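Local coordinates for mannose-specific lectin (Galanthus nivalis, PDB 1MSA), which binds alpha-D-linked mannose, with high affinity for alpha-(1-3)-mannose oligomers, and shows antiviral activity that may help defend the plant against infection, at residues G7-T12 / S51-M56; G47-C52 / V64-N69. One frame throughout, in Å; residues are numbered along the deposited sequence.

Interaction 1 of 2, residues G7-T12 / S51-M56; sequences GETLST and SCFLSM
L10 and L54 form a hydrogen-bonded pair of two antiparallel strands, 9-10 and 53-56. L10 N donates to L54 O at 2.7 Å, in the carbonyl plane, and L54 N returns a nearly straight bond to L10 O at 2.8 Å. Toward the G7 end two further backbone bonds continue the pairing: M56 N to E8 O, and G7 N to M56 O at 2.6 Å, each donor lying almost on the line of the acceptor's C=O. G7 has a positive phi of 101°, a backbone shape suited to glycine. Between these bonds T9 faces S55 as a non-hydrogen-bonded pair, and T9 CA approaches L54 O at 3.1 Å in a CA-H...O contact.

The side chains sort by face. On the buried one L10 and L54 lie side by side, pointing the same way, and meet through CD1 of L10 and CD2 of L54 at 4.0 Å. On the face of T9 and S55, the T9 methyl reaches CB of F53; with CG2 anti to the backbone N, this methyl comes obliquely to the F53 ring, while OG1 lies on the S55 side.

Past the strand ends, T12 lays its CG2 against S51 CA and the C52 carbonyl, and a water donates to C52 O at 2.9 Å.

E8 OE2 makes a salt bridge with K90 of a second subunit, and OE1 accepts from Y5 N. Within this chain, strand 9-10 is outermost in its four-stranded antiparallel sheet of the bulb-type lectin fold. Strand 53-56 has strand 62-65 as its other neighbour, and L10, L54 and M56 all pack on L4 of strand 3-5.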
ATOM      1  N   GLY A   7      -1.890  20.667  -7.107  1.00 12.98           N
ATOM      2  CA  GLY A   7      -0.526  21.118  -7.361  1.00 12.98           C
ATOM      3  C   GLY A   7       0.291  20.007  -8.015  1.00 13.83           C
ATOM      4  O   GLY A   7       1.382  20.250  -8.526  1.00 14.63           O
ATOM      5  N   GLU A   8      -0.255  18.791  -8.024  1.00 14.09           N
ATOM      6  CA  GLU A   8       0.419  17.647  -8.591  1.00 14.63           C
ATOM      7  C   GLU A   8      -0.057  17.286  -9.990  1.00 15.34           C
ATOM      8  O   GLU A   8      -1.190  17.531 -10.390  1.00 14.41           O
ATOM      9  CB  GLU A   8       0.309  16.428  -7.664  1.00 15.06           C
ATOM     10  CG  GLU A   8       1.393  16.395  -6.605  1.00 15.33           C
ATOM     11  CD  GLU A   8       1.201  15.318  -5.567  1.00 16.74           C
ATOM     12  OE1 GLU A   8       0.194  14.581  -5.605  1.00 17.52           O
ATOM     13  OE2 GLU A   8       2.080  15.215  -4.680  1.00 18.90           O
ATOM     14  N   THR A   9       0.851  16.661 -10.740  1.00 16.16           N
ATOM     15  CA  THR A   9       0.608  16.269 -12.117  1.00 17.06           C
ATOM     16  C   THR A   9       0.935  14.803 -12.367  1.00 17.02           C
ATOM     17  O   THR A   9       1.885  14.256 -11.803  1.00 18.29           O
ATOM     18  CB  THR A   9       1.510  17.134 -13.044  1.00 18.36           C
ATOM     19  OG1 THR A   9       0.906  18.420 -13.227  1.00 18.20           O
ATOM     20  CG2 THR A   9       1.758  16.487 -14.387  1.00 20.21           C
ATOM     21  N   LEU A  10       0.149  14.169 -13.228  1.00 15.72           N
ATOM     22  CA  LEU A  10       0.410  12.793 -13.644  1.00 14.35           C
ATOM     23  C   LEU A  10       0.857  12.855 -15.119  1.00 13.95           C
ATOM     24  O   LEU A  10       0.047  13.267 -15.952  1.00 14.24           O
ATOM     25  CB  LEU A  10      -0.821  11.916 -13.544  1.00 12.93           C
ATOM     26  CG  LEU A  10      -1.245  11.387 -12.182  1.00 12.32           C
ATOM     27  CD1 LEU A  10      -2.408  10.408 -12.335  1.00 11.94           C
ATOM     28  CD2 LEU A  10      -0.087  10.731 -11.451  1.00 12.38           C
ATOM     29  N   SER A  11       2.106  12.531 -15.398  1.00 13.72           N
ATOM     30  CA  SER A  11       2.571  12.553 -16.789  1.00 13.67           C
ATOM     31  C   SER A  11       1.990  11.354 -17.536  1.00 14.55           C
ATOM     32  O   SER A  11       1.389  10.466 -16.918  1.00 14.92           O
ATOM     33  CB  SER A  11       4.088  12.531 -16.861  1.00 13.42           C
ATOM     34  OG  SER A  11       4.639  13.688 -16.260  1.00 16.10           O
ATOM     35  N   THR A  12       2.160  11.338 -18.849  1.00 14.89           N
ATOM     36  CA  THR A  12       1.655  10.224 -19.652  1.00 16.12           C
ATOM     37  C   THR A  12       2.228   8.909 -19.138  1.00 15.37           C
ATOM     38  O   THR A  12       3.415   8.825 -18.819  1.00 14.46           O
ATOM     39  CB  THR A  12       2.025  10.388 -21.134  1.00 18.47           C
ATOM     40  OG1 THR A  12       2.967  11.470 -21.263  1.00 22.86           O
ATOM     41  CG2 THR A  12       0.791  10.667 -21.961  1.00 19.03           C
ATOM     42  N   SER A  51       1.180  12.333 -25.478  1.00 22.36           N
ATOM     43  CA  SER A  51       1.944  12.756 -24.318  1.00 22.44           C
ATOM     44  C   SER A  51       1.270  13.826 -23.483  1.00 21.31           C
ATOM     45  O   SER A  51       1.915  14.756 -22.980  1.00 21.21           O
ATOM     46  CB  SER A  51       3.344  13.212 -24.765  1.00 24.39           C
ATOM     47  OG  SER A  51       4.041  12.105 -25.326  1.00 28.43           O
ATOM     48  N   CYS A  52      -0.031  13.651 -23.245  1.00 19.51           N
ATOM     49  CA  CYS A  52      -0.789  14.578 -22.421  1.00 18.30           C
ATOM     50  C   CYS A  52      -0.416  14.390 -20.946  1.00 18.06           C
ATOM     51  O   CYS A  52       0.204  13.394 -20.585  1.00 17.89           O
ATOM     52  CB  CYS A  52      -2.292  14.327 -22.571  1.00 17.65           C
ATOM     53  SG  CYS A  52      -3.019  14.977 -24.090  1.00 18.12           S
ATOM     54  N   PHE A  53      -0.812  15.348 -20.120  1.00 17.97           N
ATOM     55  CA  PHE A  53      -0.576  15.260 -18.686  1.00 17.86           C
ATOM     56  C   PHE A  53      -1.855  15.617 -17.930  1.00 16.36           C
ATOM     57  O   PHE A  53      -2.703  16.348 -18.441  1.00 16.13           O
ATOM     58  CB  PHE A  53       0.607  16.057 -18.221  1.00 22.02           C
ATOM     59  CG  PHE A  53       0.709  17.482 -18.649  1.00 27.59           C
ATOM     60  CD1 PHE A  53       1.205  17.815 -19.902  1.00 29.90           C
ATOM     61  CD2 PHE A  53       0.367  18.510 -17.779  1.00 30.18           C
ATOM     62  CE1 PHE A  53       1.325  19.135 -20.293  1.00 30.75           C
ATOM     63  CE2 PHE A  53       0.493  19.834 -18.158  1.00 32.11           C
ATOM     64  CZ  PHE A  53       0.971  20.145 -19.418  1.00 32.41           C
ATOM     65  N   LEU A  54      -2.012  15.042 -16.748  1.00 14.95           N
ATOM     66  CA  LEU A  54      -3.185  15.289 -15.920  1.00 13.73           C
ATOM     67  C   LEU A  54      -2.798  16.180 -14.740  1.00 13.68           C
ATOM     68  O   LEU A  54      -1.852  15.870 -14.016  1.00 14.05           O
ATOM     69  CB  LEU A  54      -3.798  13.984 -15.417  1.00 12.13           C
ATOM     70  CG  LEU A  54      -4.967  14.138 -14.435  1.00 11.94           C
ATOM     71  CD1 LEU A  54      -6.181  14.718 -15.142  1.00 11.15           C
ATOM     72  CD2 LEU A  54      -5.299  12.811 -13.770  1.00 12.19           C
ATOM     73  N   SER A  55      -3.532  17.271 -14.555  1.00 13.38           N
ATOM     74  CA  SER A  55      -3.210  18.204 -13.489  1.00 13.99           C
ATOM     75  C   SER A  55      -4.329  18.452 -12.504  1.00 13.62           C
ATOM     76  O   SER A  55      -5.438  18.834 -12.881  1.00 13.60           O
ATOM     77  CB  SER A  55      -2.778  19.537 -14.142  1.00 15.57           C
ATOM     78  OG  SER A  55      -2.222  20.395 -13.170  1.00 20.05           O
ATOM     79  N   MET A  56      -4.047  18.206 -11.224  1.00 13.64           N
ATOM     80  CA  MET A  56      -5.026  18.514 -10.162  1.00 14.09           C
ATOM     81  C   MET A  56      -4.642  19.920  -9.666  1.00 15.03           C
ATOM     82  O   MET A  56      -3.620  20.062  -8.993  1.00 15.38           O
ATOM     83  CB  MET A  56      -4.969  17.512  -9.037  1.00 13.55           C
ATOM     84  CG  MET A  56      -5.829  17.801  -7.827  1.00 11.59           C
ATOM     85  SD  MET A  56      -7.594  17.675  -8.126  1.00 13.17           S
ATOM     86  CE  MET A  56      -8.120  19.366  -7.988  1.00 11.84           C
TER
HETATM   87  O   HOH W   1       3.109  13.671 -20.309  1.00 26.94           O

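Interaction 2 of 2, residues G47-C52 / V64-N69; sequences GLSRSC and VYNPSN. With MMA (methyl alpha-D-mannopyranoside), chain F.
P67 packs against the R50 carbonyl where the loop 47-52 of the bulb-type lectin fold meets the end of strand 62-65 and the type I beta turn, N66 to N69, that follows it. No hydrogen bond crosses between the two segments, so van der Waals contact does the work. The proline ring sits with its CG and CD against the carbonyl, CG being 3.0 Å from R50 O. Next to it S49 reaches across with its hydroxyl: OG, anti to the backbone N (chi1 -167°), lies 3.6 Å from both N66 CB and P67 CD. Deeper in, CA and CB of C52 press on the Y65 carbonyl, CB 3.1 Å from Y65 O. C52 CB also lies 4.1 Å from V64 CG1, and C52 SG is 3.8 Å from N66 CA.

Bonds inside the turn and beyond it position these groups. A disulfide from C52 to C29 ties this end of the loop to the one between strands 21-25 and 31-35, and S51 OG is held by E27. In the turn itself N69 N donates to N66 O at 2.8 Å. The N66 side chain, with CG between the backbone N and the carbonyl carbon (chi1 68°), reaches forward to the following backbone, where OD1 accepts a weak bond from S68 N and another from K70 N, just past the turn.

Y65 sends its ring away from loop 47-52, past F53, whose ring it meets at about 25° between planes. Its hydroxyl is bonded to Q57 and hydrogen-bonds a bound methyl alpha-D-mannopyranoside, a sugar also bonded to Q57, D59 and N61. The sugar's O4 lies at the tyrosine ring's edge, near its plane, 2.7 Å from Y65 OH.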
ATOM      1  N   GLY A  47      -6.536   9.920 -28.995  1.00 18.33           N
ATOM      2  CA  GLY A  47      -6.180  10.335 -30.330  1.00 19.14           C
ATOM      3  C   GLY A  47      -6.218  11.822 -30.574  1.00 20.77           C
ATOM      4  O   GLY A  47      -5.797  12.281 -31.654  1.00 21.25           O
ATOM      5  N   LEU A  48      -6.640  12.629 -29.599  1.00 20.71           N
ATOM      6  CA  LEU A  48      -6.695  14.073 -29.762  1.00 20.55           C
ATOM      7  C   LEU A  48      -5.316  14.712 -29.675  1.00 21.08           C
ATOM      8  O   LEU A  48      -5.161  15.905 -29.949  1.00 22.46           O
ATOM      9  CB  LEU A  48      -7.616  14.722 -28.732  1.00 18.93           C
ATOM     10  CG  LEU A  48      -9.049  14.205 -28.660  1.00 20.25           C
ATOM     11  CD1 LEU A  48      -9.895  15.100 -27.764  1.00 19.19           C
ATOM     12  CD2 LEU A  48      -9.661  14.077 -30.045  1.00 20.31           C
ATOM     13  N   SER A  49      -4.332  13.944 -29.249  1.00 20.57           N
ATOM     14  CA  SER A  49      -2.962  14.432 -29.125  1.00 20.73           C
ATOM     15  C   SER A  49      -2.078  13.286 -28.641  1.00 21.05           C
ATOM     16  O   SER A  49      -2.491  12.120 -28.696  1.00 21.28           O
ATOM     17  CB  SER A  49      -2.916  15.622 -28.174  1.00 20.31           C
ATOM     18  OG  SER A  49      -1.684  16.311 -28.246  1.00 22.20           O
ATOM     19  N   ARG A  50      -0.910  13.605 -28.117  1.00 21.34           N
ATOM     20  CA  ARG A  50       0.024  12.617 -27.603  1.00 22.27           C
ATOM     21  C   ARG A  50       0.775  13.192 -26.402  1.00 22.47           C
ATOM     22  O   ARG A  50       0.962  14.407 -26.321  1.00 22.07           O
ATOM     23  CB  ARG A  50       1.050  12.238 -28.681  1.00 24.58           C
ATOM     24  CG  ARG A  50       0.625  11.091 -29.579  1.00 28.61           C
ATOM     25  CD  ARG A  50       1.002   9.751 -28.977  1.00 32.51           C
ATOM     26  NE  ARG A  50      -0.053   8.759 -29.124  1.00 36.50           N
ATOM     27  CZ  ARG A  50       0.080   7.475 -28.812  1.00 38.69           C
ATOM     28  NH1 ARG A  50       1.225   6.999 -28.338  1.00 40.05           N
ATOM     29  NH2 ARG A  50      -0.951   6.654 -28.967  1.00 40.64           N
ATOM     30  N   SER A  51       1.180  12.333 -25.478  1.00 22.36           N
ATOM     31  CA  SER A  51       1.944  12.756 -24.318  1.00 22.44           C
ATOM     32  C   SER A  51       1.270  13.826 -23.483  1.00 21.31           C
ATOM     33  O   SER A  51       1.915  14.756 -22.980  1.00 21.21           O
ATOM     34  CB  SER A  51       3.344  13.212 -24.765  1.00 24.39           C
ATOM     35  OG  SER A  51       4.041  12.105 -25.326  1.00 28.43           O
ATOM     36  N   CYS A  52      -0.031  13.651 -23.245  1.00 19.51           N
ATOM     37  CA  CYS A  52      -0.789  14.578 -22.421  1.00 18.30           C
ATOM     38  C   CYS A  52      -0.416  14.390 -20.946  1.00 18.06           C
ATOM     39  O   CYS A  52       0.204  13.394 -20.585  1.00 17.89           O
ATOM     40  CB  CYS A  52      -2.292  14.327 -22.571  1.00 17.65           C
ATOM     41  SG  CYS A  52      -3.019  14.977 -24.090  1.00 18.12           S
ATOM     42  N   VAL A  64      -6.818  17.861 -18.181  1.00 10.70           N
ATOM     43  CA  VAL A  64      -5.945  17.085 -19.062  1.00 11.22           C
ATOM     44  C   VAL A  64      -5.322  18.066 -20.072  1.00 12.47           C
ATOM     45  O   VAL A  64      -6.061  18.692 -20.843  1.00 12.76           O
ATOM     46  CB  VAL A  64      -6.716  16.004 -19.831  1.00  9.70           C
ATOM     47  CG1 VAL A  64      -5.887  15.462 -20.992  1.00  9.29           C
ATOM     48  CG2 VAL A  64      -7.138  14.870 -18.907  1.00  8.08           C
ATOM     49  N   TYR A  65      -4.009  18.235 -20.036  1.00 13.09           N
ATOM     50  CA  TYR A  65      -3.342  19.150 -20.949  1.00 13.77           C
ATOM     51  C   TYR A  65      -2.544  18.429 -22.032  1.00 14.62           C
ATOM     52  O   TYR A  65      -2.028  17.332 -21.806  1.00 14.60           O
ATOM     53  CB  TYR A  65      -2.335  20.025 -20.176  1.00 13.75           C
ATOM     54  CG  TYR A  65      -2.985  21.080 -19.323  1.00 15.08           C
ATOM     55  CD1 TYR A  65      -3.418  22.274 -19.888  1.00 15.52           C
ATOM     56  CD2 TYR A  65      -3.164  20.893 -17.957  1.00 15.16           C
ATOM     57  CE1 TYR A  65      -4.017  23.255 -19.118  1.00 15.51           C
ATOM     58  CE2 TYR A  65      -3.764  21.867 -17.180  1.00 16.39           C
ATOM     59  CZ  TYR A  65      -4.192  23.041 -17.768  1.00 16.28           C
ATOM     60  OH  TYR A  65      -4.782  24.014 -16.998  1.00 16.43           O
ATOM     61  N   ASN A  66      -2.388  19.100 -23.172  1.00 15.52           N
ATOM     62  CA  ASN A  66      -1.544  18.519 -24.242  1.00 16.34           C
ATOM     63  C   ASN A  66      -0.151  19.115 -24.062  1.00 17.39           C
ATOM     64  O   ASN A  66       0.020  20.044 -23.258  1.00 16.67           O
ATOM     65  CB  ASN A  66      -2.122  18.743 -25.606  1.00 16.36           C
ATOM     66  CG  ASN A  66      -2.143  20.161 -26.105  1.00 16.98           C
ATOM     67  OD1 ASN A  66      -1.566  21.075 -25.522  1.00 16.93           O
ATOM     68  ND2 ASN A  66      -2.832  20.372 -27.230  1.00 17.99           N
ATOM     69  N   PRO A  67       0.827  18.632 -24.803  1.00 18.78           N
ATOM     70  CA  PRO A  67       2.194  19.097 -24.715  1.00 20.28           C
ATOM     71  C   PRO A  67       2.359  20.592 -24.863  1.00 22.17           C
ATOM     72  O   PRO A  67       3.266  21.191 -24.263  1.00 23.52           O
ATOM     73  CB  PRO A  67       2.917  18.348 -25.828  1.00 19.65           C
ATOM     74  CG  PRO A  67       2.104  17.130 -26.068  1.00 19.26           C
ATOM     75  CD  PRO A  67       0.676  17.518 -25.774  1.00 19.00           C
ATOM     76  N   SER A  68       1.497  21.245 -25.628  1.00 23.94           N
ATOM     77  CA  SER A  68       1.533  22.674 -25.845  1.00 26.15           C
ATOM     78  C   SER A  68       0.804  23.449 -24.758  1.00 27.53           C
ATOM     79  O   SER A  68       0.670  24.674 -24.854  1.00 28.82           O
ATOM     80  CB  SER A  68       0.910  23.016 -27.212  1.00 25.50           C
ATOM     81  OG  SER A  68       1.557  22.268 -28.231  1.00 27.29           O
ATOM     82  N   ASN A  69       0.281  22.757 -23.756  1.00 27.89           N
ATOM     83  CA  ASN A  69      -0.421  23.349 -22.648  1.00 27.59           C
ATOM     84  C   ASN A  69      -1.845  23.768 -22.945  1.00 25.63           C
ATOM     85  O   ASN A  69      -2.418  24.602 -22.233  1.00 24.48           O
ATOM     86  CB  ASN A  69       0.371  24.512 -22.028  1.00 32.19           C
ATOM     87  CG  ASN A  69       1.194  24.028 -20.843  1.00 35.58           C
ATOM     88  OD1 ASN A  69       0.622  23.547 -19.861  1.00 37.71           O
ATOM     89  ND2 ASN A  69       2.510  24.122 -20.954  1.00 36.81           N
TER
HETATM   90  C1  MMA F 111     -10.297  26.772 -15.842  0.73 21.25           C
HETATM   91  C2  MMA F 111      -8.996  26.794 -15.023  0.73 20.32           C
HETATM   92  C3  MMA F 111      -7.801  26.716 -15.965  0.73 19.63           C
HETATM   93  C4  MMA F 111      -7.921  25.499 -16.868  0.73 19.45           C
HETATM   94  C5  MMA F 111      -9.258  25.519 -17.608  0.73 19.33           C
HETATM   95  C6  MMA F 111      -9.489  24.263 -18.435  0.73 18.55           C
HETATM   96  C7  MMA F 111     -11.648  28.304 -17.109  0.73 25.75           C
HETATM   97  O1  MMA F 111     -10.332  27.889 -16.666  0.73 23.27           O
HETATM   98  O2  MMA F 111      -9.007  25.711 -14.115  0.73 19.45           O
HETATM   99  O3  MMA F 111      -6.591  26.654 -15.234  0.73 20.22           O
HETATM  100  O4  MMA F 111      -6.852  25.501 -17.810  0.73 19.78           O
HETATM  101  O5  MMA F 111     -10.346  25.603 -16.661  0.73 20.41           O
HETATM  102  O6  MMA F 111     -10.802  24.247 -18.979  0.73 16.82           O

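In the fold
Both contacts lie on the same side of the chain's centre, with their own centres 10 Å apart, and they share S51 and C52. Along the chain, residues 7-12 come first, then 47-52 overlaps 51-56, and 64-69 follows. Interaction 1 joins strands 9-10 and 53-56; interaction 2 lies by the end of strand 62-65, next in the same antiparallel sheet. F53 O and Y65 N, 2.8 Å apart in a probable hydrogen bond, link the two, and L54 packs on V64. Across the sheet, the E8 side meets a second subunit and strand 62-65 carries the mannoside-binding Y65, with strand 71-74 beyond; the C29-C52 disulfide sits beside the contacts' meeting point.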